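Long-range contacts in group 3 allergen SMIPP-S Yv6023A04 (Sarcoptes scabiei type hominis, PDB 3H7O), which has the trypsin-like fold of the S1 serine proteases but is an inactivated paralogue, so the endopeptidase activity assigned to that family is probably absent: residues K68-V73 with L93-P98; E84-D89 with Y199-P204; A109-I114 with T212-Y217; V124-Y129 with K143-T148. The protein carries 3 engineered substitutions. All coordinates share one frame; numbering follows the deposited sequence.

The four contacts sample both halves of a trypsin-like fold. Contact 1 joins strands 68-78 and 91-95 of the six-stranded barrel, while contact 4 joins strands 123-128 and 143-150 of the second sheet; their centres lie about 25 Å apart, on opposite sides of the chain's centre. Contact 2 pairs a loop of the first half with one of the second. Contact 3, about 17 Å from contact 4 between centres, packs the connection from strand 91-95 to 123-128 against the end of strand 209-213. Contact 1 closes before contact 3 opens, and contact 4 is nested within 2 and 3. A probable hydrogen bond from N88 to Y217 links contacts 2 and 3, joining the halves.

Contact 1. Residues K68-V73 with L93-P98; sequences KSDPYV and LELSRP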
loop_
_atom_site.group_PDB
_atom_site.type_symbol
_atom_site.label_atom_id
_atom_site.label_comp_id
_atom_site.label_asym_id
_atom_site.label_seq_id
_atom_site.Cartn_x
_atom_site.Cartn_y
_atom_site.Cartn_z
ATOM N N LYS A 68 -16.755 5.485 -1.350
ATOM C CA LYS A 68 -17.510 4.270 -1.038
ATOM C C LYS A 68 -16.784 3.414 -0.004
ATOM O O LYS A 68 -15.571 3.548 0.178
ATOM C CB LYS A 68 -17.728 3.446 -2.307
ATOM C CG LYS A 68 -18.655 4.083 -3.316
ATOM C CD LYS A 68 -18.711 3.246 -4.580
ATOM C CE LYS A 68 -19.969 3.550 -5.367
ATOM N NZ LYS A 68 -19.917 4.907 -5.971
ATOM N N SER A 69 -17.528 2.530 0.657
ATOM C CA SER A 69 -16.944 1.588 1.603
ATOM C C SER A 69 -17.516 0.182 1.447
ATOM O O SER A 69 -18.736 -0.008 1.408
ATOM C CB SER A 69 -17.113 2.082 3.038
ATOM O OG SER A 69 -16.351 3.259 3.250
ATOM N N ASP A 70 -16.618 -0.795 1.356
ATOM C CA ASP A 70 -16.994 -2.194 1.216
ATOM C C ASP A 70 -16.605 -2.946 2.489
ATOM O O ASP A 70 -15.423 -3.221 2.703
ATOM C CB ASP A 70 -16.283 -2.804 0.003
ATOM C CG ASP A 70 -16.853 -4.151 -0.404
ATOM O OD1 ASP A 70 -17.404 -4.870 0.459
ATOM O OD2 ASP A 70 -16.730 -4.500 -1.599
ATOM N N PRO A 71 -17.598 -3.268 3.341
ATOM C CA PRO A 71 -17.367 -3.982 4.603
ATOM C C PRO A 71 -17.521 -5.501 4.481
ATOM O O PRO A 71 -17.959 -6.153 5.433
ATOM C CB PRO A 71 -18.477 -3.434 5.491
ATOM C CG PRO A 71 -19.617 -3.260 4.533
ATOM C CD PRO A 71 -18.993 -2.801 3.234
ATOM N N TYR A 72 -17.182 -6.055 3.323
ATOM C CA TYR A 72 -17.389 -7.480 3.081
ATOM C C TYR A 72 -16.085 -8.214 2.774
ATOM O O TYR A 72 -16.006 -8.969 1.803
ATOM C CB TYR A 72 -18.386 -7.701 1.937
ATOM C CG TYR A 72 -19.816 -7.291 2.217
ATOM C CD1 TYR A 72 -20.718 -8.183 2.803
ATOM C CD2 TYR A 72 -20.278 -6.026 1.858
ATOM C CE1 TYR A 72 -22.045 -7.816 3.037
ATOM C CE2 TYR A 72 -21.602 -5.651 2.086
ATOM C CZ TYR A 72 -22.474 -6.549 2.678
ATOM O OH TYR A 72 -23.775 -6.176 2.905
ATOM N N VAL A 73 -15.063 -7.992 3.595
ATOM C CA VAL A 73 -13.828 -8.760 3.468
ATOM C C VAL A 73 -14.054 -10.156 4.064
ATOM O O VAL A 73 -14.433 -10.287 5.229
ATOM C CB VAL A 73 -12.621 -8.045 4.130
ATOM C CG1 VAL A 73 -11.362 -8.904 4.022
ATOM C CG2 VAL A 73 -12.391 -6.674 3.494
ATOM N N LEU A 93 -6.591 -9.077 0.206
ATOM C CA LEU A 93 -7.895 -9.127 0.850
ATOM C C LEU A 93 -8.938 -9.567 -0.167
ATOM O O LEU A 93 -9.047 -8.973 -1.237
ATOM C CB LEU A 93 -8.260 -7.759 1.440
ATOM C CG LEU A 93 -7.240 -7.096 2.379
ATOM C CD1 LEU A 93 -7.744 -5.741 2.849
ATOM C CD2 LEU A 93 -6.901 -7.980 3.573
ATOM N N GLU A 94 -9.691 -10.612 0.170
ATOM C CA GLU A 94 -10.781 -11.090 -0.685
ATOM C C GLU A 94 -12.128 -10.546 -0.226
ATOM O O GLU A 94 -12.400 -10.475 0.974
ATOM C CB GLU A 94 -10.819 -12.619 -0.718
ATOM C CG GLU A 94 -11.927 -13.190 -1.600
ATOM C CD GLU A 94 -11.902 -14.698 -1.684
ATOM O OE1 GLU A 94 -11.052 -15.328 -1.022
ATOM O OE2 GLU A 94 -12.741 -15.258 -2.419
ATOM N N LEU A 95 -12.967 -10.175 -1.192
ATOM C CA LEU A 95 -14.302 -9.658 -0.917
ATOM C C LEU A 95 -15.397 -10.654 -1.283
ATOM O O LEU A 95 -15.295 -11.359 -2.291
ATOM C CB LEU A 95 -14.514 -8.343 -1.667
ATOM C CG LEU A 95 -13.585 -7.215 -1.234
ATOM C CD1 LEU A 95 -13.392 -6.227 -2.373
ATOM C CD2 LEU A 95 -14.112 -6.535 0.034
ATOM N N SER A 96 -16.437 -10.718 -0.454
ATOM C CA SER A 96 -17.608 -11.543 -0.754
ATOM C C SER A 96 -18.644 -10.753 -1.552
ATOM O O SER A 96 -19.436 -11.329 -2.303
ATOM C CB SER A 96 -18.227 -12.101 0.530
ATOM O OG SER A 96 -18.713 -11.059 1.357
ATOM N N ARG A 97 -18.634 -9.434 -1.365
ATOM C CA ARG A 97 -19.441 -8.497 -2.138
ATOM C C ARG A 97 -18.446 -7.598 -2.871
ATOM O O ARG A 97 -17.572 -6.999 -2.237
ATOM C CB ARG A 97 -20.340 -7.677 -1.204
ATOM C CG ARG A 97 -21.369 -6.772 -1.885
ATOM C CD ARG A 97 -20.884 -5.327 -2.040
ATOM N NE ARG A 97 -21.967 -4.478 -2.528
ATOM C CZ ARG A 97 -22.223 -4.244 -3.812
ATOM N NH1 ARG A 97 -21.457 -4.775 -4.762
ATOM N NH2 ARG A 97 -23.249 -3.474 -4.148
ATOM N N PRO A 98 -18.562 -7.506 -4.211
ATOM C CA PRO A 98 -17.495 -6.853 -4.979
ATOM C C PRO A 98 -17.479 -5.334 -4.844
ATOM O O PRO A 98 -18.509 -4.731 -4.547
ATOM C CB PRO A 98 -17.810 -7.247 -6.423
ATOM C CG PRO A 98 -19.282 -7.460 -6.445
ATOM C CD PRO A 98 -19.674 -7.955 -5.072
#
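L93 meets V73 across neighbouring strands: L93 CB lies 4.2 Å from V73 CG1, one aliphatic group crossing the other obliquely, and the leucine continues onto I55 and V76. E94 contributes its backbone, V73 CA offering a CA-H...O contact to E94 O at 3.3 Å, while its side chain leads off the contact to a partly exposed position that suits an acid, the carboxylate bonding to Y77 OH. L95 forms with V73 an antiparallel non-hydrogen-bonded pair, their CA atoms 4.5 Å apart and their side chains on the same face of the sheet; L95 CD2 reaches V73 CG2 at 3.9 Å. The same methyl also meets D70 tip to tip, 3.7 Å from its CG, so one leucine methyl touches both the valine methyl and the carboxyl group. At S96 the backbone N donates to Y72 O at 2.9 Å with an N-H...O angle of 165°, nearly in line with the carbonyl. R97 rests CB over one face of the Y72 ring, 3.8 Å from the centroid: a CH-pi contact made by the aliphatic root of the arginine. Its CG, anti to the backbone N (chi1 -173°), leads along the CD2 side of the ring, and the guanidinium is turned steeply to it. D70 OD1 sits at that ring's edge, accepting a weak bond from Y72 N. D70 OD2 comes 2.7 Å from R97 O. Strand pairing thus reaches V73-L95, and the break at P71-Y72 carries Y72 over the residues that follow strand 91-95, at the ends of two neighbouring strands in the first barrel of the trypsin-like fold.

Contact 2. Residues E84-D89 with Y199-P204; sequences ETMEND and YFPKRP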
loop_
_atom_site.group_PDB
_atom_site.type_symbol
_atom_site.label_atom_id
_atom_site.label_comp_id
_atom_site.label_asym_id
_atom_site.label_seq_id
_atom_site.Cartn_x
_atom_site.Cartn_y
_atom_site.Cartn_z
ATOM N N GLU A 84 8.279 -10.944 13.147
ATOM C CA GLU A 84 9.458 -10.355 13.793
ATOM C C GLU A 84 10.219 -9.353 12.911
ATOM O O GLU A 84 10.689 -8.319 13.396
ATOM C CB GLU A 84 10.400 -11.472 14.274
ATOM C CG GLU A 84 11.584 -11.009 15.119
ATOM N N THR A 85 10.316 -9.660 11.621
ATOM C CA THR A 85 11.153 -8.894 10.696
ATOM C C THR A 85 10.334 -8.134 9.664
ATOM O O THR A 85 10.859 -7.258 8.975
ATOM C CB THR A 85 12.107 -9.822 9.927
ATOM O OG1 THR A 85 11.343 -10.848 9.282
ATOM C CG2 THR A 85 13.120 -10.460 10.865
ATOM N N MET A 86 9.051 -8.487 9.568
ATOM C CA MET A 86 8.149 -8.012 8.511
ATOM C C MET A 86 8.621 -8.387 7.100
ATOM O O MET A 86 8.369 -7.668 6.134
ATOM C CB MET A 86 7.853 -6.514 8.648
ATOM C CG MET A 86 7.067 -6.167 9.908
ATOM S SD MET A 86 6.358 -4.516 9.861
ATOM C CE MET A 86 7.822 -3.515 10.075
ATOM N N GLU A 87 9.302 -9.528 6.995
ATOM C CA GLU A 87 9.614 -10.132 5.706
ATOM C C GLU A 87 8.298 -10.575 5.065
ATOM O O GLU A 87 7.404 -11.062 5.765
ATOM C CB GLU A 87 10.552 -11.330 5.889
ATOM C CG GLU A 87 11.340 -11.696 4.641
ATOM C CD GLU A 87 12.282 -12.885 4.829
ATOM O OE1 GLU A 87 12.780 -13.111 5.956
ATOM O OE2 GLU A 87 12.535 -13.594 3.831
ATOM N N ASN A 88 8.183 -10.392 3.749
ATOM C CA ASN A 88 6.954 -10.713 3.001
ATOM C C ASN A 88 5.744 -9.930 3.519
ATOM O O ASN A 88 4.696 -10.503 3.822
ATOM C CB ASN A 88 6.670 -12.223 3.020
ATOM C CG ASN A 88 7.824 -13.042 2.478
ATOM O OD1 ASN A 88 8.404 -12.709 1.446
ATOM N ND2 ASN A 88 8.168 -14.117 3.176
ATOM N N ASP A 89 5.909 -8.616 3.614
ATOM C CA ASP A 89 4.890 -7.733 4.165
ATOM C C ASP A 89 3.883 -7.342 3.087
ATOM O O ASP A 89 3.776 -6.175 2.695
ATOM C CB ASP A 89 5.548 -6.500 4.779
ATOM C CG ASP A 89 4.640 -5.773 5.752
ATOM O OD1 ASP A 89 3.483 -6.206 5.954
ATOM O OD2 ASP A 89 5.098 -4.762 6.316
ATOM N N TYR A 199 6.627 -0.168 5.948
ATOM C CA TYR A 199 6.961 0.832 6.955
ATOM C C TYR A 199 7.638 0.206 8.166
ATOM O O TYR A 199 7.115 -0.738 8.764
ATOM C CB TYR A 199 5.733 1.653 7.380
ATOM C CG TYR A 199 6.084 2.803 8.301
ATOM C CD1 TYR A 199 6.480 4.037 7.789
ATOM C CD2 TYR A 199 6.041 2.648 9.687
ATOM C CE1 TYR A 199 6.817 5.091 8.632
ATOM C CE2 TYR A 199 6.370 3.695 10.537
ATOM C CZ TYR A 199 6.756 4.910 10.005
ATOM O OH TYR A 199 7.083 5.941 10.851
ATOM N N PHE A 200 8.804 0.743 8.513
ATOM C CA PHE A 200 9.568 0.297 9.669
ATOM C C PHE A 200 9.651 1.427 10.695
ATOM O O PHE A 200 10.392 2.390 10.498
ATOM C CB PHE A 200 10.970 -0.152 9.245
ATOM C CG PHE A 200 10.977 -1.393 8.405
ATOM C CD1 PHE A 200 11.140 -2.646 8.993
ATOM C CD2 PHE A 200 10.807 -1.315 7.023
ATOM C CE1 PHE A 200 11.141 -3.801 8.218
ATOM C CE2 PHE A 200 10.802 -2.463 6.242
ATOM C CZ PHE A 200 10.971 -3.708 6.841
ATOM N N PRO A 201 8.876 1.316 11.792
ATOM C CA PRO A 201 8.825 2.348 12.836
ATOM C C PRO A 201 10.187 2.682 13.456
ATOM O O PRO A 201 10.411 3.820 13.872
ATOM C CB PRO A 201 7.892 1.738 13.894
ATOM C CG PRO A 201 7.812 0.275 13.562
ATOM C CD PRO A 201 7.947 0.209 12.079
ATOM N N LYS A 202 11.086 1.701 13.508
ATOM C CA LYS A 202 12.387 1.890 14.153
ATOM C C LYS A 202 13.496 2.325 13.189
ATOM O O LYS A 202 14.669 2.365 13.565
ATOM C CB LYS A 202 12.791 0.625 14.919
ATOM C CG LYS A 202 11.932 0.370 16.148
ATOM C CD LYS A 202 12.209 -0.989 16.770
ATOM C CE LYS A 202 11.244 -1.271 17.921
ATOM N NZ LYS A 202 9.815 -1.319 17.476
ATOM N N ARG A 203 13.117 2.671 11.960
ATOM C CA ARG A 203 14.076 3.074 10.929
ATOM C C ARG A 203 14.894 4.304 11.339
ATOM O O ARG A 203 14.425 5.125 12.134
ATOM C CB ARG A 203 13.362 3.323 9.600
ATOM C CG ARG A 203 12.636 4.652 9.505
ATOM C CD ARG A 203 11.778 4.685 8.267
ATOM N NE ARG A 203 11.575 6.041 7.769
ATOM C CZ ARG A 203 10.682 6.370 6.840
ATOM N NH1 ARG A 203 9.891 5.443 6.312
ATOM N NH2 ARG A 203 10.577 7.629 6.448
ATOM N N PRO A 204 16.123 4.431 10.805
ATOM C CA PRO A 204 16.954 5.560 11.202
ATOM C C PRO A 204 16.474 6.855 10.566
ATOM O O PRO A 204 15.779 6.832 9.553
ATOM C CB PRO A 204 18.342 5.197 10.654
ATOM C CG PRO A 204 18.253 3.777 10.225
ATOM C CD PRO A 204 16.830 3.550 9.862
#
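T85 approaches the F200 ring with its backbone carbonyl: T85 O lies at the ring edge and in its plane, 3.6 Å from F200 CE1, where the aromatic hydrogens carry slight positive charge. F200 and P201 begin a type I turn, closed by R203 N donating to F200 O, and F200 also packs on L164. M86 carries most of the contact. Its chain bends at the last torsion (chi3 -73°), which turns CE toward the other loop, 3.6 Å from F200 CD1 and 3.2 Å from Y199 O. SD stands 5.5 Å from the ring centroid, an oblique Met-aromatic approach, and the two side chains slide past each other in opposite directions. CE also meets P201 CD at 4.2 Å. A flexible, unbranched methionine suits a place where one methyl touches a ring, a carbonyl and a proline. M86 touches H43 as well. Beyond it, N88 bonds to Y217, and D89 accepts the backbone N-H of H43 at OD1. D89 and H43 occupy, by sequence, the positions of the triad aspartate and histidine in active S1 proteases, consistent with a contact beside the active-site cleft of the trypsin-like fold.

Contact 3. Residues A109-I114 with T212-Y217; sequences AKLPDI and TKVGSY
I114 and G215 bring the two backbones nearest, their CA atoms 5.0 Å apart. Residues 109-114 run extended, whereas the other segment leaves strand 209-213 and turns sharply: S216 N bonds to K213 O, and Y217 N to V214 O at 2.9 Å, so residues 214-217 coil back on themselves. The two segments are held by packing alone, without a hydrogen bond between them. At G215, which brings no side chain to this approach, the chains lie close: its CA is 3.8 Å from D113 O, and its carbonyl oxygen lies 3.7 Å from I114 C. In the trypsin-like fold this is a joint between the two halves: residues 109-114 belong to the connection from strand 91-95 of the first barrel to strand 123-128 of the second sheet, and the coiled turn leads directly into the C-terminal helix 218-225. The side chains continue the packing. V214 has CG1 anti to its backbone N (chi1 175°), and this methyl meets P112 CD at 3.6 Å, the pyrrolidine and the valine crossing at about a right angle. P112 CG also reaches G215 N at 3.7 Å; a proline, rigid and compact, keeps its own segment extended while giving a compact apolar surface to the turn. L111 approaches V214 at about a right angle too, CD2 to CG1 at 4.0 Å, and then spreads over V218 and I225 of the helix, as a long branched side chain can. V214 also packs on V196 of strand 192-197, while I114 rests against V218 and S219.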
loop_
_atom_site.group_PDB
_atom_site.type_symbol
_atom_site.label_atom_id
_atom_site.label_comp_id
_atom_site.label_asym_id
_atom_site.label_seq_id
_atom_site.Cartn_x
_atom_site.Cartn_y
_atom_site.Cartn_z
ATOM N N ALA A 109 -5.307 -1.499 -10.710
ATOM C CA ALA A 109 -3.949 -1.260 -11.185
ATOM C C ALA A 109 -3.515 -2.435 -12.061
ATOM O O ALA A 109 -4.012 -3.553 -11.904
ATOM C CB ALA A 109 -2.992 -1.087 -10.010
ATOM N N LYS A 110 -2.599 -2.178 -12.984
ATOM C CA LYS A 110 -2.037 -3.244 -13.806
ATOM C C LYS A 110 -0.877 -3.903 -13.068
ATOM O O LYS A 110 -0.136 -3.244 -12.343
ATOM C CB LYS A 110 -1.583 -2.705 -15.165
ATOM C CG LYS A 110 -2.727 -2.365 -16.115
ATOM N N LEU A 111 -0.733 -5.211 -13.247
ATOM C CA LEU A 111 0.347 -5.957 -12.609
ATOM C C LEU A 111 1.620 -5.952 -13.452
ATOM O O LEU A 111 1.550 -5.984 -14.680
ATOM C CB LEU A 111 -0.094 -7.392 -12.307
ATOM C CG LEU A 111 -1.043 -7.569 -11.116
ATOM C CD1 LEU A 111 -1.616 -8.980 -11.098
ATOM C CD2 LEU A 111 -0.348 -7.244 -9.791
ATOM N N PRO A 112 2.794 -5.918 -12.791
ATOM C CA PRO A 112 4.057 -5.895 -13.517
ATOM C C PRO A 112 4.423 -7.281 -14.035
ATOM O O PRO A 112 3.768 -8.265 -13.679
ATOM C CB PRO A 112 5.054 -5.458 -12.443
ATOM C CG PRO A 112 4.507 -6.038 -11.185
ATOM C CD PRO A 112 3.001 -6.003 -11.332
ATOM N N ASP A 113 5.454 -7.344 -14.875
ATOM C CA ASP A 113 6.055 -8.609 -15.284
ATOM C C ASP A 113 6.656 -9.319 -14.070
ATOM O O ASP A 113 7.016 -8.675 -13.079
ATOM C CB ASP A 113 7.158 -8.366 -16.318
ATOM C CG ASP A 113 6.618 -7.977 -17.686
ATOM O OD1 ASP A 113 5.390 -8.069 -17.911
ATOM O OD2 ASP A 113 7.435 -7.580 -18.546
ATOM N N ILE A 114 6.757 -10.644 -14.155
ATOM C CA ILE A 114 7.463 -11.445 -13.157
ATOM C C ILE A 114 8.825 -10.823 -12.851
ATOM O O ILE A 114 9.593 -10.506 -13.764
ATOM C CB ILE A 114 7.654 -12.914 -13.633
ATOM C CG1 ILE A 114 6.301 -13.633 -13.782
ATOM C CG2 ILE A 114 8.617 -13.684 -12.711
ATOM C CD1 ILE A 114 5.684 -14.140 -12.473
ATOM N N THR A 212 7.727 -3.228 -0.874
ATOM C CA THR A 212 7.700 -4.622 -1.287
ATOM C C THR A 212 7.567 -4.646 -2.806
ATOM O O THR A 212 6.677 -4.006 -3.369
ATOM C CB THR A 212 6.530 -5.381 -0.632
ATOM O OG1 THR A 212 6.698 -5.372 0.789
ATOM C CG2 THR A 212 6.482 -6.828 -1.118
ATOM N N LYS A 213 8.473 -5.374 -3.450
ATOM C CA LYS A 213 8.532 -5.460 -4.899
ATOM C C LYS A 213 7.418 -6.374 -5.418
ATOM O O LYS A 213 7.466 -7.590 -5.239
ATOM C CB LYS A 213 9.918 -5.963 -5.311
ATOM C CG LYS A 213 10.205 -5.969 -6.803
ATOM C CD LYS A 213 11.709 -5.972 -7.086
ATOM C CE LYS A 213 12.458 -7.049 -6.301
ATOM N NZ LYS A 213 13.641 -7.562 -7.056
ATOM N N VAL A 214 6.412 -5.773 -6.050
ATOM C CA VAL A 214 5.234 -6.513 -6.524
ATOM C C VAL A 214 5.627 -7.609 -7.528
ATOM O O VAL A 214 5.069 -8.709 -7.504
ATOM C CB VAL A 214 4.136 -5.562 -7.091
ATOM C CG1 VAL A 214 2.980 -6.350 -7.702
ATOM C CG2 VAL A 214 3.602 -4.654 -5.993
ATOM N N GLY A 215 6.613 -7.315 -8.373
ATOM C CA GLY A 215 7.128 -8.283 -9.350
ATOM C C GLY A 215 7.548 -9.616 -8.748
ATOM O O GLY A 215 7.433 -10.657 -9.396
ATOM N N SER A 216 8.023 -9.583 -7.503
ATOM C CA SER A 216 8.459 -10.794 -6.801
ATOM C C SER A 216 7.306 -11.700 -6.370
ATOM O O SER A 216 7.517 -12.885 -6.107
ATOM C CB SER A 216 9.299 -10.426 -5.582
ATOM O OG SER A 216 10.437 -9.680 -5.962
ATOM N N TYR A 217 6.099 -11.139 -6.303
ATOM C CA TYR A 217 4.922 -11.864 -5.814
ATOM C C TYR A 217 3.816 -12.004 -6.856
ATOM O O TYR A 217 2.743 -12.530 -6.553
ATOM C CB TYR A 217 4.353 -11.177 -4.564
ATOM C CG TYR A 217 5.337 -11.093 -3.419
ATOM C CD1 TYR A 217 5.419 -12.113 -2.469
ATOM C CD2 TYR A 217 6.190 -9.995 -3.288
ATOM C CE1 TYR A 217 6.323 -12.039 -1.420
ATOM C CE2 TYR A 217 7.103 -9.914 -2.243
ATOM C CZ TYR A 217 7.162 -10.937 -1.312
ATOM O OH TYR A 217 8.065 -10.858 -0.276
#

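Contact 4. Residues V124-Y129 with K143-T148; sequences VLVSGY and KSAQLT. Engineered in segment 143-148: Q146 (natural residue Asn).
V124 and L147 open a run of backbone hydrogen bonds that carries most of this antiparallel pairing. Three hydrogen-bonded pairs, V124 with L147, V126 with A145 and G128 with K143, each give two N-H...O bonds; V124 N to L147 O measures 2.8 Å, and G128 N to K143 O 3.0 Å, at a fully extended backbone that glycine adopts readily. Between them L125 with Q146 and S127 with S144 are non-hydrogen-bonded pairs, where CA-H...O contacts such as S144 CA to V126 O at 3.1 Å add to the fit. Apolar packing covers the face bearing V124, V126, A145 and L147: V126 CG1 lies 4.0 Å from the small A145 CB and also meets L147 CG, and V126 and L147 touch F211 of strand 209-213. The opposite face carries L125, S127, S144 and the engineered Q146, whose NE2 comes 3.5 Å from L125 CD1, the two side chains crossing obliquely; the short serines have their hydroxyls satisfied, S127 OG by T14 and S144 OG by T6. Charge appears at K143, where chi4 (-81°) turns NZ onto Y129 O, 3.2 Å away and above the carbonyl plane by 66°. NZ also bonds to the carbonyls of D141 and D139. The ammonium is thus held by three backbone oxygens of the connection between the two strands, which should favour its charged form.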
loop_
_atom_site.group_PDB
_atom_site.type_symbol
_atom_site.label_atom_id
_atom_site.label_comp_id
_atom_site.label_asym_id
_atom_site.label_seq_id
_atom_site.Cartn_x
_atom_site.Cartn_y
_atom_site.Cartn_z
ATOM N N VAL A 124 8.925 6.518 -9.057
ATOM C CA VAL A 124 7.715 5.770 -8.720
ATOM C C VAL A 124 6.736 6.700 -8.009
ATOM O O VAL A 124 7.146 7.591 -7.259
ATOM C CB VAL A 124 7.995 4.508 -7.852
ATOM C CG1 VAL A 124 8.730 3.441 -8.665
ATOM C CG2 VAL A 124 8.764 4.860 -6.576
ATOM N N LEU A 125 5.448 6.500 -8.263
ATOM C CA LEU A 125 4.413 7.345 -7.688
ATOM C C LEU A 125 3.719 6.589 -6.567
ATOM O O LEU A 125 3.054 5.578 -6.804
ATOM C CB LEU A 125 3.408 7.784 -8.769
ATOM C CG LEU A 125 2.218 8.684 -8.389
ATOM C CD1 LEU A 125 2.665 10.099 -8.037
ATOM C CD2 LEU A 125 1.192 8.730 -9.524
ATOM N N VAL A 126 3.895 7.074 -5.342
ATOM C CA VAL A 126 3.230 6.498 -4.180
ATOM C C VAL A 126 2.001 7.354 -3.871
ATOM O O VAL A 126 2.061 8.574 -3.976
ATOM C CB VAL A 126 4.195 6.393 -2.955
ATOM C CG1 VAL A 126 4.735 7.761 -2.535
ATOM C CG2 VAL A 126 3.524 5.681 -1.778
ATOM N N SER A 127 0.885 6.712 -3.530
ATOM C CA SER A 127 -0.323 7.441 -3.140
ATOM C C SER A 127 -0.968 6.815 -1.906
ATOM O O SER A 127 -0.883 5.601 -1.693
ATOM C CB SER A 127 -1.323 7.508 -4.300
ATOM O OG SER A 127 -1.740 6.206 -4.685
ATOM N N GLY A 128 -1.610 7.652 -1.098
ATOM C CA GLY A 128 -2.225 7.204 0.144
ATOM C C GLY A 128 -2.582 8.350 1.070
ATOM O O GLY A 128 -2.557 9.517 0.672
ATOM N N TYR A 129 -2.877 8.006 2.322
ATOM C CA TYR A 129 -3.589 8.899 3.231
ATOM C C TYR A 129 -2.839 9.232 4.515
ATOM O O TYR A 129 -3.272 10.096 5.275
ATOM C CB TYR A 129 -4.960 8.298 3.569
ATOM C CG TYR A 129 -5.819 8.053 2.347
ATOM C CD1 TYR A 129 -6.594 9.077 1.805
ATOM C CD2 TYR A 129 -5.848 6.799 1.727
ATOM C CE1 TYR A 129 -7.382 8.862 0.679
ATOM C CE2 TYR A 129 -6.642 6.571 0.600
ATOM C CZ TYR A 129 -7.402 7.612 0.083
ATOM O OH TYR A 129 -8.180 7.412 -1.029
ATOM N N LYS A 143 -2.963 11.896 -0.841
ATOM C CA LYS A 143 -1.710 12.532 -1.231
ATOM C C LYS A 143 -0.952 11.602 -2.168
ATOM O O LYS A 143 -1.120 10.381 -2.107
ATOM C CB LYS A 143 -0.857 12.848 0.006
ATOM C CG LYS A 143 -1.489 13.837 0.990
ATOM C CD LYS A 143 -0.857 13.737 2.387
ATOM C CE LYS A 143 -1.440 12.568 3.207
ATOM N NZ LYS A 143 -2.762 12.897 3.843
ATOM N N SER A 144 -0.135 12.179 -3.045
ATOM C CA SER A 144 0.779 11.381 -3.860
ATOM C C SER A 144 2.148 12.057 -3.941
ATOM O O SER A 144 2.261 13.267 -3.753
ATOM C CB SER A 144 0.205 11.113 -5.255
ATOM O OG SER A 144 0.165 12.294 -6.031
ATOM N N ALA A 145 3.181 11.259 -4.195
ATOM C CA ALA A 145 4.551 11.764 -4.299
ATOM C C ALA A 145 5.357 10.936 -5.287
ATOM O O ALA A 145 5.256 9.707 -5.306
ATOM C CB ALA A 145 5.228 11.753 -2.933
ATOM N N GLN A 146 6.155 11.619 -6.103
ATOM C CA GLN A 146 7.087 10.963 -7.004
ATOM C C GLN A 146 8.401 10.763 -6.264
ATOM O O GLN A 146 9.071 11.734 -5.911
ATOM C CB GLN A 146 7.318 11.809 -8.262
ATOM C CG GLN A 146 6.096 11.968 -9.169
ATOM C CD GLN A 146 5.793 10.732 -10.008
ATOM O OE1 GLN A 146 6.492 9.719 -9.939
ATOM N NE2 GLN A 146 4.735 10.814 -10.806
ATOM N N LEU A 147 8.757 9.507 -6.009
ATOM C CA LEU A 147 10.020 9.199 -5.348
ATOM C C LEU A 147 11.014 8.624 -6.350
ATOM O O LEU A 147 10.623 7.979 -7.322
ATOM C CB LEU A 147 9.821 8.223 -4.179
ATOM C CG LEU A 147 8.738 8.458 -3.114
ATOM C CD1 LEU A 147 8.900 7.473 -1.964
ATOM C CD2 LEU A 147 8.742 9.883 -2.581
ATOM N N THR A 148 12.294 8.853 -6.095
ATOM C CA THR A 148 13.359 8.342 -6.950
ATOM C C THR A 148 13.906 7.047 -6.359
ATOM O O THR A 148 14.347 7.020 -5.203
ATOM C CB THR A 148 14.500 9.369 -7.095
ATOM O OG1 THR A 148 13.956 10.643 -7.455
ATOM C CG2 THR A 148 15.497 8.928 -8.164
#